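Local coordinates for protein glycoside transferase (Listeria monocytogenes, PDB 6R2M) that probably hydrolyses glycosidic bonds in exopolysaccharide outside the cell as a monomeric glycoside hydrolase, at residues D156-L160 with S161-I165; I171-R174 with D175-L179; L179-Q182 with T183-A186; T262-Y265 with A266-Q270; N208-D211 with Q212-A216. One frame throughout, in Å; residues are numbered along the deposited sequence.

Contact 1: D156-L160 with S161-I165; sequences DTLHL and SYLNI
His159 and Leu160 each accept a backbone hydrogen bond from the residue three places on, Tyr162 N to His159 O at 2.9 Å and Leu163 N to Leu160 O at 3.1 Å, and this spacing is the evidence for a short 3-10 turn. Both bonds are close to straight, with N-H...O angles of 161° and 164°. On one flank of the turn Leu160 and Leu163 run side by side and point the same way; in both, CG stands anti to the carbonyl carbon, which brings Leu160 CD2 within 3.7 Å of Leu163 CD1. The branch point of Leu163 also rests on the turn itself, CG lying 3.5 Å from Leu160 O. Its other branch faces back along the chain: Leu163 CD2 lies 4.1 Å from Leu158 CD2, and here the two side chains cross at about a right angle. Leu158 and His159 form an outermost strand of a three-stranded antiparallel sheet, joined to strand 193-195 through backbone bonds of Leu158 with Phe194, while Leu160 pairs with Glu192. The turn therefore carries the chain off the sheet edge towards helix 165-170, whose first turn is capped by Asn164 OD1 accepting from Ala167 N. Tyr162 meets the strand at its root, where CB sits 3.3 Å from His159 O, and its side chain goes on to touch Ile100 and Val101 of helix 100-116. The imidazole of His159 is held by Asp145, whose OD2 is hydrogen-bonded to His159 ND1 and also to Thr157 OG1.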
loop_
_atom_site.group_PDB
_atom_site.type_symbol
_atom_site.label_atom_id
_atom_site.label_comp_id
_atom_site.label_asym_id
_atom_site.label_seq_id
_atom_site.Cartn_x
_atom_site.Cartn_y
_atom_site.Cartn_z
ATOM N N ASP A 156 -12.008 11.500 -12.055
ATOM C CA ASP A 156 -11.748 12.932 -11.988
ATOM C C ASP A 156 -11.154 13.341 -10.646
ATOM O O ASP A 156 -11.112 14.532 -10.330
ATOM C CB ASP A 156 -13.014 13.738 -12.282
ATOM C CG ASP A 156 -14.186 13.341 -11.409
ATOM O OD1 ASP A 156 -13.979 12.770 -10.314
ATOM O OD2 ASP A 156 -15.336 13.615 -11.819
ATOM N N THR A 157 -10.692 12.376 -9.851
ATOM C CA THR A 157 -10.033 12.660 -8.589
ATOM C C THR A 157 -8.667 11.999 -8.581
ATOM O O THR A 157 -8.464 10.954 -9.207
ATOM C CB THR A 157 -10.827 12.138 -7.369
ATOM O OG1 THR A 157 -11.053 10.727 -7.495
ATOM C CG2 THR A 157 -12.163 12.828 -7.261
ATOM N N LEU A 158 -7.740 12.597 -7.832
ATOM C CA LEU A 158 -6.542 11.899 -7.382
ATOM C C LEU A 158 -6.515 11.937 -5.863
ATOM O O LEU A 158 -6.416 13.012 -5.271
ATOM C CB LEU A 158 -5.264 12.523 -7.938
ATOM C CG LEU A 158 -3.966 11.960 -7.356
ATOM C CD1 LEU A 158 -3.798 10.481 -7.729
ATOM C CD2 LEU A 158 -2.741 12.776 -7.793
ATOM N N HIS A 159 -6.604 10.770 -5.241
ATOM C CA HIS A 159 -6.333 10.657 -3.821
ATOM C C HIS A 159 -4.830 10.514 -3.625
ATOM O O HIS A 159 -4.212 9.590 -4.172
ATOM C CB HIS A 159 -7.096 9.479 -3.234
ATOM C CG HIS A 159 -8.560 9.752 -3.086
ATOM N ND1 HIS A 159 -9.408 9.843 -4.170
ATOM C CD2 HIS A 159 -9.321 9.991 -1.991
ATOM C CE1 HIS A 159 -10.631 10.112 -3.747
ATOM N NE2 HIS A 159 -10.607 10.204 -2.428
ATOM N N LEU A 160 -4.236 11.429 -2.849
ATOM C CA LEU A 160 -2.787 11.427 -2.705
ATOM C C LEU A 160 -2.280 10.162 -2.026
ATOM O O LEU A 160 -1.107 9.801 -2.196
ATOM C CB LEU A 160 -2.347 12.660 -1.925
ATOM C CG LEU A 160 -2.664 13.970 -2.640
ATOM C CD1 LEU A 160 -2.266 15.148 -1.780
ATOM C CD2 LEU A 160 -1.947 14.009 -3.979
ATOM N N SER A 161 -3.131 9.484 -1.254
ATOM C CA SER A 161 -2.731 8.230 -0.628
ATOM C C SER A 161 -2.517 7.109 -1.636
ATOM O O SER A 161 -2.016 6.048 -1.256
ATOM C CB SER A 161 -3.773 7.808 0.410
ATOM O OG SER A 161 -4.998 7.439 -0.220
ATOM N N TYR A 162 -2.885 7.314 -2.894
ATOM C CA TYR A 162 -2.651 6.342 -3.942
ATOM C C TYR A 162 -1.277 6.500 -4.586
ATOM O O TYR A 162 -0.907 5.677 -5.431
ATOM C CB TYR A 162 -3.732 6.474 -5.018
ATOM C CG TYR A 162 -5.034 5.737 -4.754
ATOM C CD1 TYR A 162 -5.430 5.389 -3.457
ATOM C CD2 TYR A 162 -5.859 5.378 -5.817
ATOM C CE1 TYR A 162 -6.634 4.715 -3.241
ATOM C CE2 TYR A 162 -7.056 4.720 -5.610
ATOM C CZ TYR A 162 -7.428 4.373 -4.324
ATOM O OH TYR A 162 -8.620 3.700 -4.129
ATOM N N LEU A 163 -0.504 7.526 -4.216
ATOM C CA LEU A 163 0.758 7.770 -4.897
ATOM C C LEU A 163 1.838 6.837 -4.368
ATOM O O LEU A 163 1.968 6.623 -3.155
ATOM C CB LEU A 163 1.204 9.221 -4.733
ATOM C CG LEU A 163 0.298 10.289 -5.345
ATOM C CD1 LEU A 163 0.757 11.672 -4.914
ATOM C CD2 LEU A 163 0.266 10.216 -6.855
ATOM N N ASN A 164 2.607 6.271 -5.291
ATOM C CA ASN A 164 3.749 5.430 -4.968
ATOM C C ASN A 164 4.899 6.059 -5.740
ATOM O O ASN A 164 5.002 5.872 -6.953
ATOM C CB ASN A 164 3.479 3.981 -5.367
ATOM C CG ASN A 164 4.597 3.037 -4.984
ATOM O OD1 ASN A 164 5.786 3.356 -5.099
ATOM N ND2 ASN A 164 4.215 1.845 -4.550
ATOM N N ILE A 165 5.716 6.867 -5.056
ATOM C CA ILE A 165 6.720 7.662 -5.760
ATOM C C ILE A 165 7.737 6.759 -6.442
ATOM O O ILE A 165 8.143 7.006 -7.581
ATOM C CB ILE A 165 7.402 8.645 -4.790
ATOM C CG1 ILE A 165 6.370 9.617 -4.211
ATOM C CG2 ILE A 165 8.560 9.397 -5.495
ATOM C CD1 ILE A 165 5.489 10.322 -5.253
#

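Contact 2: I171-R174 with D175-L179; sequences INYR and DKAYL
The guanidinium of Arg174 carries the aliphatic part of Lys176 on one face: Lys176 CD stands 3.5 Å above the plane, over its centre, and 3.6 Å from Arg174 CZ. The ring of Tyr178 is approached at its edge instead, where Tyr173 O lies 3.7 Å from Tyr178 CE2 and Arg174 O comes close to Tyr178 CD2. Arginine and lysine run side by side, pointing the same way; Lys176 CG takes the position between backbone N and carbonyl carbon (chi1 61°), which sets its chain alongside that of Arg174. The backbone turns here through the 3-10 segment 175-178, Ala177 N donating to Arg174 O at 3.0 Å. The methyl of Ala177 is packed against Tyr173, CB to CB 3.7 Å, with Met168 of helix 165-170 and Pro143 also touching it. Just upstream that helix ends in a Schellman motif: Asn172, with positive phi, is the C-prime residue, and Tyr173 N and Asn172 N return to Met168 O and Gln169 O. Tyr173 O is then gripped by two donating waters. The first, 2.8 Å from Tyr173 O, is also bonded to Tyr178 OH; the second, 2.7 Å from Tyr173 O, donates as well to Asp175 OD1. The two cationic ends come no nearer than 4.4 Å (Arg174 NH1 to Lys176 NZ), and Lys176 NZ bonds to Gln140 O. The packing over the guanidinium face thus uses the alkyl part of the lysine, and the carbonyl partner of its ammonium probably eases the repulsion between like charges.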
loop_
_atom_site.group_PDB
_atom_site.type_symbol
_atom_site.label_atom_id
_atom_site.label_comp_id
_atom_site.label_asym_id
_atom_site.label_seq_id
_atom_site.Cartn_x
_atom_site.Cartn_y
_atom_site.Cartn_z
ATOM N N ILE A 171 8.581 4.333 -14.123
ATOM C CA ILE A 171 7.979 4.459 -15.444
ATOM C C ILE A 171 8.045 5.896 -15.957
ATOM O O ILE A 171 7.410 6.224 -16.958
ATOM C CB ILE A 171 6.538 3.907 -15.445
ATOM C CG1 ILE A 171 6.080 3.518 -16.860
ATOM C CG2 ILE A 171 5.570 4.851 -14.762
ATOM C CD1 ILE A 171 6.816 2.334 -17.429
ATOM N N ASN A 172 8.821 6.757 -15.298
ATOM C CA ASN A 172 9.140 8.099 -15.801
ATOM C C ASN A 172 7.900 8.949 -16.079
ATOM O O ASN A 172 7.747 9.520 -17.161
ATOM C CB ASN A 172 10.005 8.006 -17.058
ATOM C CG ASN A 172 11.315 7.308 -16.796
ATOM O OD1 ASN A 172 11.562 6.204 -17.300
ATOM N ND2 ASN A 172 12.164 7.943 -16.001
ATOM N N TYR A 173 7.015 9.055 -15.093
ATOM C CA TYR A 173 5.990 10.084 -15.183
ATOM C C TYR A 173 6.647 11.445 -15.383
ATOM O O TYR A 173 7.738 11.709 -14.867
ATOM C CB TYR A 173 5.136 10.125 -13.915
ATOM C CG TYR A 173 4.015 9.111 -13.823
ATOM C CD1 TYR A 173 4.275 7.809 -13.409
ATOM C CD2 TYR A 173 2.697 9.465 -14.085
ATOM C CE1 TYR A 173 3.277 6.885 -13.280
ATOM C CE2 TYR A 173 1.674 8.527 -13.968
ATOM C CZ TYR A 173 1.982 7.235 -13.558
ATOM O OH TYR A 173 1.012 6.272 -13.419
ATOM N N ARG A 174 5.977 12.303 -16.147
ATOM C CA ARG A 174 6.457 13.662 -16.361
ATOM C C ARG A 174 6.494 14.436 -15.047
ATOM O O ARG A 174 5.856 14.067 -14.061
ATOM C CB ARG A 174 5.573 14.390 -17.365
ATOM C CG ARG A 174 5.495 13.705 -18.719
ATOM C CD ARG A 174 4.288 14.189 -19.515
ATOM N NE ARG A 174 4.369 15.610 -19.847
ATOM C CZ ARG A 174 3.336 16.338 -20.261
ATOM N NH1 ARG A 174 2.140 15.782 -20.390
ATOM N NH2 ARG A 174 3.496 17.626 -20.535
ATOM N N ASP A 175 7.262 15.529 -15.048
ATOM C CA ASP A 175 7.453 16.304 -13.825
ATOM C C ASP A 175 6.129 16.803 -13.272
ATOM O O ASP A 175 5.944 16.857 -12.051
ATOM C CB ASP A 175 8.382 17.494 -14.086
ATOM C CG ASP A 175 9.817 17.076 -14.360
ATOM O OD1 ASP A 175 10.203 15.938 -14.019
ATOM O OD2 ASP A 175 10.568 17.911 -14.914
ATOM N N LYS A 176 5.204 17.180 -14.155
ATOM C CA LYS A 176 3.925 17.743 -13.740
ATOM C C LYS A 176 3.099 16.745 -12.941
ATOM O O LYS A 176 2.247 17.160 -12.142
ATOM C CB LYS A 176 3.134 18.217 -14.968
ATOM C CG LYS A 176 2.806 17.093 -15.946
ATOM C CD LYS A 176 2.017 17.596 -17.154
ATOM C CE LYS A 176 0.773 18.362 -16.726
ATOM N NZ LYS A 176 -0.117 18.660 -17.885
ATOM N N ALA A 177 3.354 15.444 -13.122
ATOM C CA ALA A 177 2.619 14.422 -12.394
ATOM C C ALA A 177 2.838 14.530 -10.897
ATOM O O ALA A 177 2.008 14.039 -10.122
ATOM C CB ALA A 177 3.036 13.026 -12.870
ATOM N N TYR A 178 3.929 15.158 -10.477
ATOM C CA TYR A 178 4.297 15.237 -9.075
ATOM C C TYR A 178 3.860 16.543 -8.432
ATOM O O TYR A 178 4.018 16.699 -7.212
ATOM C CB TYR A 178 5.809 15.055 -8.924
ATOM C CG TYR A 178 6.296 13.718 -9.453
ATOM C CD1 TYR A 178 6.385 12.614 -8.622
ATOM C CD2 TYR A 178 6.650 13.563 -10.788
ATOM C CE1 TYR A 178 6.832 11.395 -9.100
ATOM C CE2 TYR A 178 7.088 12.342 -11.281
ATOM C CZ TYR A 178 7.171 11.263 -10.427
ATOM O OH TYR A 178 7.617 10.043 -10.878
ATOM N N LEU A 179 3.294 17.466 -9.207
ATOM C CA LEU A 179 2.859 18.734 -8.631
ATOM C C LEU A 179 1.903 18.558 -7.459
ATOM O O LEU A 179 2.042 19.312 -6.481
ATOM C CB LEU A 179 2.225 19.628 -9.708
ATOM C CG LEU A 179 2.003 21.087 -9.289
ATOM C CD1 LEU A 179 3.304 21.851 -9.422
ATOM C CD2 LEU A 179 0.916 21.765 -10.113
HETATM O O HOH W 1 9.135 10.192 -13.023
HETATM O O HOH W 2 10.009 13.188 -15.060
#

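Contact 3: L179-Q182 with T183-A186; sequences LPIQ and TVNA
Thr183 folds its hydroxyl back onto the last turn of helix 179-183, OG1 donating to Leu179 O at only 2.6 Å, and this is the tight part of the contact. The torsion explains it: OG1 stands between the backbone N and the carbonyl carbon (chi1 58°), which turns the hydroxyl onto the preceding turn, and OG1 sits tilted 35° from the carbonyl plane of Leu179. Thr183 N donates to Pro180 O at 3.3 Å with an angle of 151° and adds a weak bond to Leu179 O. Val184 N reaches Pro180 O at 3.1 Å, also weakly, as the chain leaves helical geometry at Val184. The exposed flank is looser: Leu179 CD1 merely rests 4.0 Å from Thr183 CG2. On the buried flank the direct touch is no closer, Ile181 CD1 lying 4.2 Å from Val184 CG1, but there the rest of the fold closes in. Ile181 packs on Ala218 of helix 209-223 and Val184 on its Tyr219, while Ile181 O accepts from Asn223 ND2. Gln182, only partly buried, adds a side link from NE2 to Glu222 of the same helix, and Phe199 of strand 198-200 touches both Thr183 and Val184.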
loop_
_atom_site.group_PDB
_atom_site.type_symbol
_atom_site.label_atom_id
_atom_site.label_comp_id
_atom_site.label_asym_id
_atom_site.label_seq_id
_atom_site.Cartn_x
_atom_site.Cartn_y
_atom_site.Cartn_z
ATOM N N LEU A 179 3.294 17.466 -9.207
ATOM C CA LEU A 179 2.859 18.734 -8.631
ATOM C C LEU A 179 1.903 18.558 -7.459
ATOM O O LEU A 179 2.042 19.312 -6.481
ATOM C CB LEU A 179 2.225 19.628 -9.708
ATOM C CG LEU A 179 2.003 21.087 -9.289
ATOM C CD1 LEU A 179 3.304 21.851 -9.422
ATOM C CD2 LEU A 179 0.916 21.765 -10.113
ATOM N N PRO A 180 0.941 17.619 -7.470
ATOM C CA PRO A 180 0.065 17.491 -6.291
ATOM C C PRO A 180 0.832 17.216 -5.010
ATOM O O PRO A 180 0.623 17.918 -4.013
ATOM C CB PRO A 180 -0.873 16.337 -6.677
ATOM C CG PRO A 180 -0.974 16.462 -8.178
ATOM C CD PRO A 180 0.406 16.865 -8.622
ATOM N N ILE A 181 1.737 16.232 -5.007
ATOM C CA ILE A 181 2.437 15.916 -3.763
ATOM C C ILE A 181 3.532 16.934 -3.447
ATOM O O ILE A 181 3.938 17.065 -2.285
ATOM C CB ILE A 181 2.979 14.471 -3.826
ATOM C CG1 ILE A 181 3.348 13.940 -2.435
ATOM C CG2 ILE A 181 4.161 14.366 -4.782
ATOM C CD1 ILE A 181 2.160 13.783 -1.486
ATOM N N GLN A 182 4.000 17.682 -4.441
ATOM C CA GLN A 182 4.960 18.748 -4.172
ATOM C C GLN A 182 4.321 19.961 -3.516
ATOM O O GLN A 182 5.034 20.723 -2.849
ATOM C CB GLN A 182 5.636 19.202 -5.463
ATOM C CG GLN A 182 6.644 18.215 -6.004
ATOM C CD GLN A 182 7.047 18.528 -7.442
ATOM O OE1 GLN A 182 6.482 19.418 -8.072
ATOM N NE2 GLN A 182 8.018 17.787 -7.965
ATOM N N THR A 183 3.018 20.157 -3.682
ATOM C CA THR A 183 2.379 21.408 -3.282
ATOM C C THR A 183 1.299 21.242 -2.218
ATOM O O THR A 183 0.746 22.250 -1.757
ATOM C CB THR A 183 1.797 22.120 -4.511
ATOM O OG1 THR A 183 0.849 21.280 -5.188
ATOM C CG2 THR A 183 2.913 22.454 -5.492
ATOM N N VAL A 184 0.992 20.010 -1.802
ATOM C CA VAL A 184 -0.013 19.796 -0.765
ATOM C C VAL A 184 0.499 20.334 0.569
ATOM O O VAL A 184 1.711 20.349 0.841
ATOM C CB VAL A 184 -0.370 18.297 -0.671
ATOM C CG1 VAL A 184 0.816 17.490 -0.163
ATOM C CG2 VAL A 184 -1.586 18.070 0.214
ATOM N N ASN A 185 -0.438 20.807 1.398
ATOM C CA ASN A 185 -0.172 21.253 2.756
ATOM C C ASN A 185 -0.899 20.358 3.749
ATOM O O ASN A 185 -1.907 19.726 3.427
ATOM C CB ASN A 185 -0.631 22.706 2.970
ATOM C CG ASN A 185 0.173 23.681 2.158
ATOM O OD1 ASN A 185 1.388 23.530 2.028
ATOM N ND2 ASN A 185 -0.493 24.666 1.583
ATOM N N ALA A 186 -0.363 20.309 4.966
ATOM C CA ALA A 186 -1.038 19.696 6.105
ATOM C C ALA A 186 -1.261 20.755 7.181
ATOM O O ALA A 186 -0.395 21.599 7.415
ATOM C CB ALA A 186 -0.216 18.530 6.663
#

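Contact 4: T262-Y265 with A266-Q270; sequences TAVY and AFLTQ
Val264 and Leu268 are brought together by their first torsions: CG1 of the valine is anti to its backbone N (chi1 166°), while CG of the leucine is anti to the carbonyl carbon (chi1 -83°). They then lie side by side, one turn apart on the alpha-helix 262-274, with Val264 CG1 3.8 Å from Leu268 CD1. The helix is defined here by regular i to i+4 backbone bonds, for example Phe267 N to Ala263 O at 2.9 Å and Leu268 N to Val264 O at 2.8 Å. Leu268 CD1 is shared, since it also comes within 3.8 Å of Tyr265 CD1; the tyrosine again points the same way as the leucine. Beyond the ring, Tyr265 OH is anchored by Glu260 OE2 and Val244 N. On another side of the helix the ring of Phe267 lies beneath a carbonyl: Ala263 O stands 3.3 Å above one face, offset toward the rim. The edge of the same ring has Gln270 NE2 in its plane, an amide nitrogen fixed by Thr310 OG1 of helix 301-312. All eight residues that touch are buried, with Ala266 and Tyr265 resting on Leu288 of helix 278-290; the helix is enclosed by helices 209-223, 278-290 and 301-312, and is probably part of a helical barrel. Thr269 grips Tyr265 O twice, OG1 at 2.8 Å and N at 3.0 Å, the two donors coming from opposite faces of the carbonyl plane, and OG1 is further bonded to Thr284 OG1.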
loop_
_atom_site.group_PDB
_atom_site.type_symbol
_atom_site.label_atom_id
_atom_site.label_comp_id
_atom_site.label_asym_id
_atom_site.label_seq_id
_atom_site.Cartn_x
_atom_site.Cartn_y
_atom_site.Cartn_z
ATOM N N THR A 262 -3.560 -1.216 13.270
ATOM C CA THR A 262 -2.321 -1.938 12.997
ATOM C C THR A 262 -1.573 -1.323 11.820
ATOM O O THR A 262 -0.362 -1.079 11.898
ATOM C CB THR A 262 -2.637 -3.407 12.741
ATOM O OG1 THR A 262 -3.190 -3.977 13.930
ATOM C CG2 THR A 262 -1.376 -4.165 12.375
ATOM N N ALA A 263 -2.282 -1.056 10.715
ATOM C CA ALA A 263 -1.615 -0.495 9.544
ATOM C C ALA A 263 -0.992 0.865 9.847
ATOM O O ALA A 263 0.106 1.166 9.364
ATOM C CB ALA A 263 -2.589 -0.399 8.370
ATOM N N VAL A 264 -1.661 1.683 10.666
ATOM C CA VAL A 264 -1.109 2.984 11.039
ATOM C C VAL A 264 0.221 2.822 11.754
ATOM O O VAL A 264 1.182 3.543 11.475
ATOM C CB VAL A 264 -2.116 3.770 11.893
ATOM C CG1 VAL A 264 -1.408 4.955 12.556
ATOM C CG2 VAL A 264 -3.233 4.265 10.999
ATOM N N TYR A 265 0.317 1.856 12.670
ATOM C CA TYR A 265 1.608 1.674 13.335
ATOM C C TYR A 265 2.656 1.081 12.402
ATOM O O TYR A 265 3.844 1.413 12.527
ATOM C CB TYR A 265 1.443 0.804 14.577
ATOM C CG TYR A 265 0.781 1.551 15.716
ATOM C CD1 TYR A 265 1.183 2.844 16.041
ATOM C CD2 TYR A 265 -0.227 0.962 16.472
ATOM C CE1 TYR A 265 0.580 3.546 17.081
ATOM C CE2 TYR A 265 -0.833 1.653 17.534
ATOM C CZ TYR A 265 -0.416 2.947 17.825
ATOM O OH TYR A 265 -1.006 3.630 18.869
ATOM N N ALA A 266 2.257 0.215 11.464
ATOM C CA ALA A 266 3.228 -0.279 10.491
ATOM C C ALA A 266 3.774 0.864 9.644
ATOM O O ALA A 266 4.995 0.990 9.455
ATOM C CB ALA A 266 2.593 -1.351 9.604
ATOM N N PHE A 267 2.892 1.752 9.179
ATOM C CA PHE A 267 3.351 2.854 8.340
ATOM C C PHE A 267 4.095 3.912 9.148
ATOM O O PHE A 267 5.032 4.511 8.624
ATOM C CB PHE A 267 2.177 3.473 7.597
ATOM C CG PHE A 267 1.527 2.534 6.623
ATOM C CD1 PHE A 267 2.218 1.448 6.118
ATOM C CD2 PHE A 267 0.217 2.729 6.236
ATOM C CE1 PHE A 267 1.609 0.572 5.233
ATOM C CE2 PHE A 267 -0.399 1.876 5.350
ATOM C CZ PHE A 267 0.302 0.781 4.842
ATOM N N LEU A 268 3.709 4.144 10.412
ATOM C CA LEU A 268 4.496 5.033 11.271
ATOM C C LEU A 268 5.912 4.512 11.462
ATOM O O LEU A 268 6.876 5.287 11.446
ATOM C CB LEU A 268 3.828 5.186 12.632
ATOM C CG LEU A 268 2.719 6.208 12.726
ATOM C CD1 LEU A 268 1.954 5.961 14.006
ATOM C CD2 LEU A 268 3.342 7.603 12.728
ATOM N N THR A 269 6.054 3.208 11.698
ATOM C CA THR A 269 7.371 2.622 11.873
ATOM C C THR A 269 8.224 2.832 10.627
ATOM O O THR A 269 9.377 3.268 10.722
ATOM C CB THR A 269 7.210 1.146 12.223
ATOM O OG1 THR A 269 6.497 1.064 13.467
ATOM C CG2 THR A 269 8.561 0.463 12.356
ATOM N N GLN A 270 7.643 2.584 9.443
ATOM C CA GLN A 270 8.341 2.840 8.183
ATOM C C GLN A 270 8.704 4.312 8.031
ATOM O O GLN A 270 9.815 4.647 7.605
ATOM C CB GLN A 270 7.479 2.407 6.996
ATOM C CG GLN A 270 7.149 0.935 6.987
ATOM C CD GLN A 270 6.134 0.575 5.911
ATOM O OE1 GLN A 270 6.058 1.221 4.869
ATOM N NE2 GLN A 270 5.339 -0.455 6.170
#

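Contact 5: N208-D211 with Q212-A216; sequences NMID and QMLIA
Gln212 crosses Met209 obliquely on one side of helix 209-223, the sulfur lying 4.0 Å from Gln212 CB (Met209 SD) and only slightly farther from CG. The methionine is bent at both chi2 and chi3, which curls SD round towards Gln212, three residues further on. Gln212 is itself bent at chi2 (-74°), and its CG rests 3.5 Å from Asn208 O, the carbonyl that also accepts from Gln212 N at 3.0 Å. Asp211, the other residue with much buried surface, contributes mainly through its backbone: Asp211 O takes the bond of Ile215 N at 3.0 Å, and Ile215 CG1 presses to 3.2 Å of the same oxygen. Asn208 is the N-cap of this alpha-helix. Its OD1 accepts from Ile210 N at 2.9 Å in the carbonyl plane of the amide, with a somewhat bent N-H...O angle of 138°. Phe230 of helix 228-241 lies against both Met209 and Gln212, and Leu234 adds to the cover of the methionine. The amide of Gln212 is held from outside, OE1 by Phe190 N and NE2 weakly by Glu192 OE2. Its aliphatic part thus packs beside the thioether of Met209 while its polar end is bonded at OE1 and weakly at NE2, an arrangement that would fix the turn of the amide and tie the helix to the loop at Phe190.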
loop_
_atom_site.group_PDB
_atom_site.type_symbol
_atom_site.label_atom_id
_atom_site.label_comp_id
_atom_site.label_asym_id
_atom_site.label_seq_id
_atom_site.Cartn_x
_atom_site.Cartn_y
_atom_site.Cartn_z
ATOM N N ASN A 208 -8.663 9.659 8.056
ATOM C CA ASN A 208 -8.229 8.286 8.289
ATOM C C ASN A 208 -6.701 8.267 8.292
ATOM O O ASN A 208 -6.076 8.644 7.296
ATOM C CB ASN A 208 -8.794 7.382 7.193
ATOM C CG ASN A 208 -8.522 5.922 7.436
ATOM O OD1 ASN A 208 -7.416 5.538 7.801
ATOM N ND2 ASN A 208 -9.533 5.091 7.227
ATOM N N MET A 209 -6.099 7.848 9.410
ATOM C CA MET A 209 -4.650 7.974 9.533
ATOM C C MET A 209 -3.882 6.982 8.660
ATOM O O MET A 209 -2.687 7.197 8.431
ATOM C CB MET A 209 -4.234 7.838 11.001
ATOM C CG MET A 209 -4.661 9.042 11.852
ATOM S SD MET A 209 -3.888 10.598 11.329
ATOM C CE MET A 209 -2.256 10.368 12.012
ATOM N N ILE A 210 -4.514 5.904 8.181
ATOM C CA ILE A 210 -3.864 5.098 7.146
ATOM C C ILE A 210 -3.584 5.961 5.926
ATOM O O ILE A 210 -2.463 5.994 5.403
ATOM C CB ILE A 210 -4.731 3.886 6.755
ATOM C CG1 ILE A 210 -4.878 2.937 7.934
ATOM C CG2 ILE A 210 -4.116 3.181 5.534
ATOM C CD1 ILE A 210 -5.771 1.731 7.604
ATOM N N ASP A 211 -4.605 6.665 5.446
ATOM C CA ASP A 211 -4.420 7.506 4.267
ATOM C C ASP A 211 -3.457 8.651 4.557
ATOM O O ASP A 211 -2.579 8.953 3.735
ATOM C CB ASP A 211 -5.769 8.019 3.786
ATOM C CG ASP A 211 -6.764 6.887 3.554
ATOM O OD1 ASP A 211 -6.306 5.781 3.206
ATOM O OD2 ASP A 211 -7.974 7.109 3.719
ATOM N N GLN A 212 -3.565 9.259 5.743
ATOM C CA GLN A 212 -2.645 10.332 6.100
ATOM C C GLN A 212 -1.199 9.842 6.126
ATOM O O GLN A 212 -0.302 10.550 5.661
ATOM C CB GLN A 212 -3.031 10.937 7.445
ATOM C CG GLN A 212 -4.377 11.683 7.444
ATOM C CD GLN A 212 -4.292 13.033 6.741
ATOM O OE1 GLN A 212 -3.308 13.742 6.903
ATOM N NE2 GLN A 212 -5.320 13.386 5.967
ATOM N N MET A 213 -0.947 8.638 6.668
ATOM C CA MET A 213 0.432 8.153 6.717
ATOM C C MET A 213 0.958 7.886 5.316
ATOM O O MET A 213 2.128 8.158 5.021
ATOM C CB MET A 213 0.539 6.871 7.557
ATOM C CG MET A 213 0.437 7.070 9.066
ATOM S SD MET A 213 1.508 8.354 9.732
ATOM C CE MET A 213 3.101 7.873 9.045
ATOM N N LEU A 214 0.111 7.358 4.431
ATOM C CA LEU A 214 0.577 7.105 3.070
ATOM C C LEU A 214 0.928 8.414 2.362
ATOM O O LEU A 214 1.917 8.478 1.625
ATOM C CB LEU A 214 -0.477 6.322 2.291
ATOM C CG LEU A 214 -0.602 4.861 2.758
ATOM C CD1 LEU A 214 -1.837 4.228 2.154
ATOM C CD2 LEU A 214 0.661 4.080 2.373
ATOM N N ILE A 215 0.142 9.472 2.581
ATOM C CA ILE A 215 0.464 10.771 1.986
ATOM C C ILE A 215 1.770 11.297 2.551
ATOM O O ILE A 215 2.623 11.818 1.821
ATOM C CB ILE A 215 -0.680 11.777 2.217
ATOM C CG1 ILE A 215 -1.965 11.264 1.578
ATOM C CG2 ILE A 215 -0.295 13.184 1.670
ATOM C CD1 ILE A 215 -3.196 11.993 2.048
ATOM N N ALA A 216 1.952 11.173 3.863
ATOM C CA ALA A 216 3.166 11.681 4.485
ATOM C C ALA A 216 4.395 10.984 3.934
ATOM O O ALA A 216 5.442 11.617 3.742
ATOM C CB ALA A 216 3.106 11.492 5.999
#

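In the fold
Along the chain the order is contacts 1, 2, 3, 5 and 4. Contacts 2 and 3 share Leu179, with centres 13 Å apart, and continue the segment that leaves the small antiparallel sheet in contact 1. Contact 1 touches 2, 3 and 5: Leu160 CD1 lies 3.6 Å from Val184 CG2, and Ser161 N lies 3.5 Å from Ile215 CG1. Helix 209-223 is thus the bridge, because contact 5 also packs on contact 4, Leu268 CD2 being 3.6 Å from Met213 SD. Contacts 2 and 4 are the farthest apart, about 27 Å between centres. Together they trace the path from the small sheet and the outer turns of contacts 2 and 3 to the helices, consistent with an alpha/alpha-barrel hydrolase.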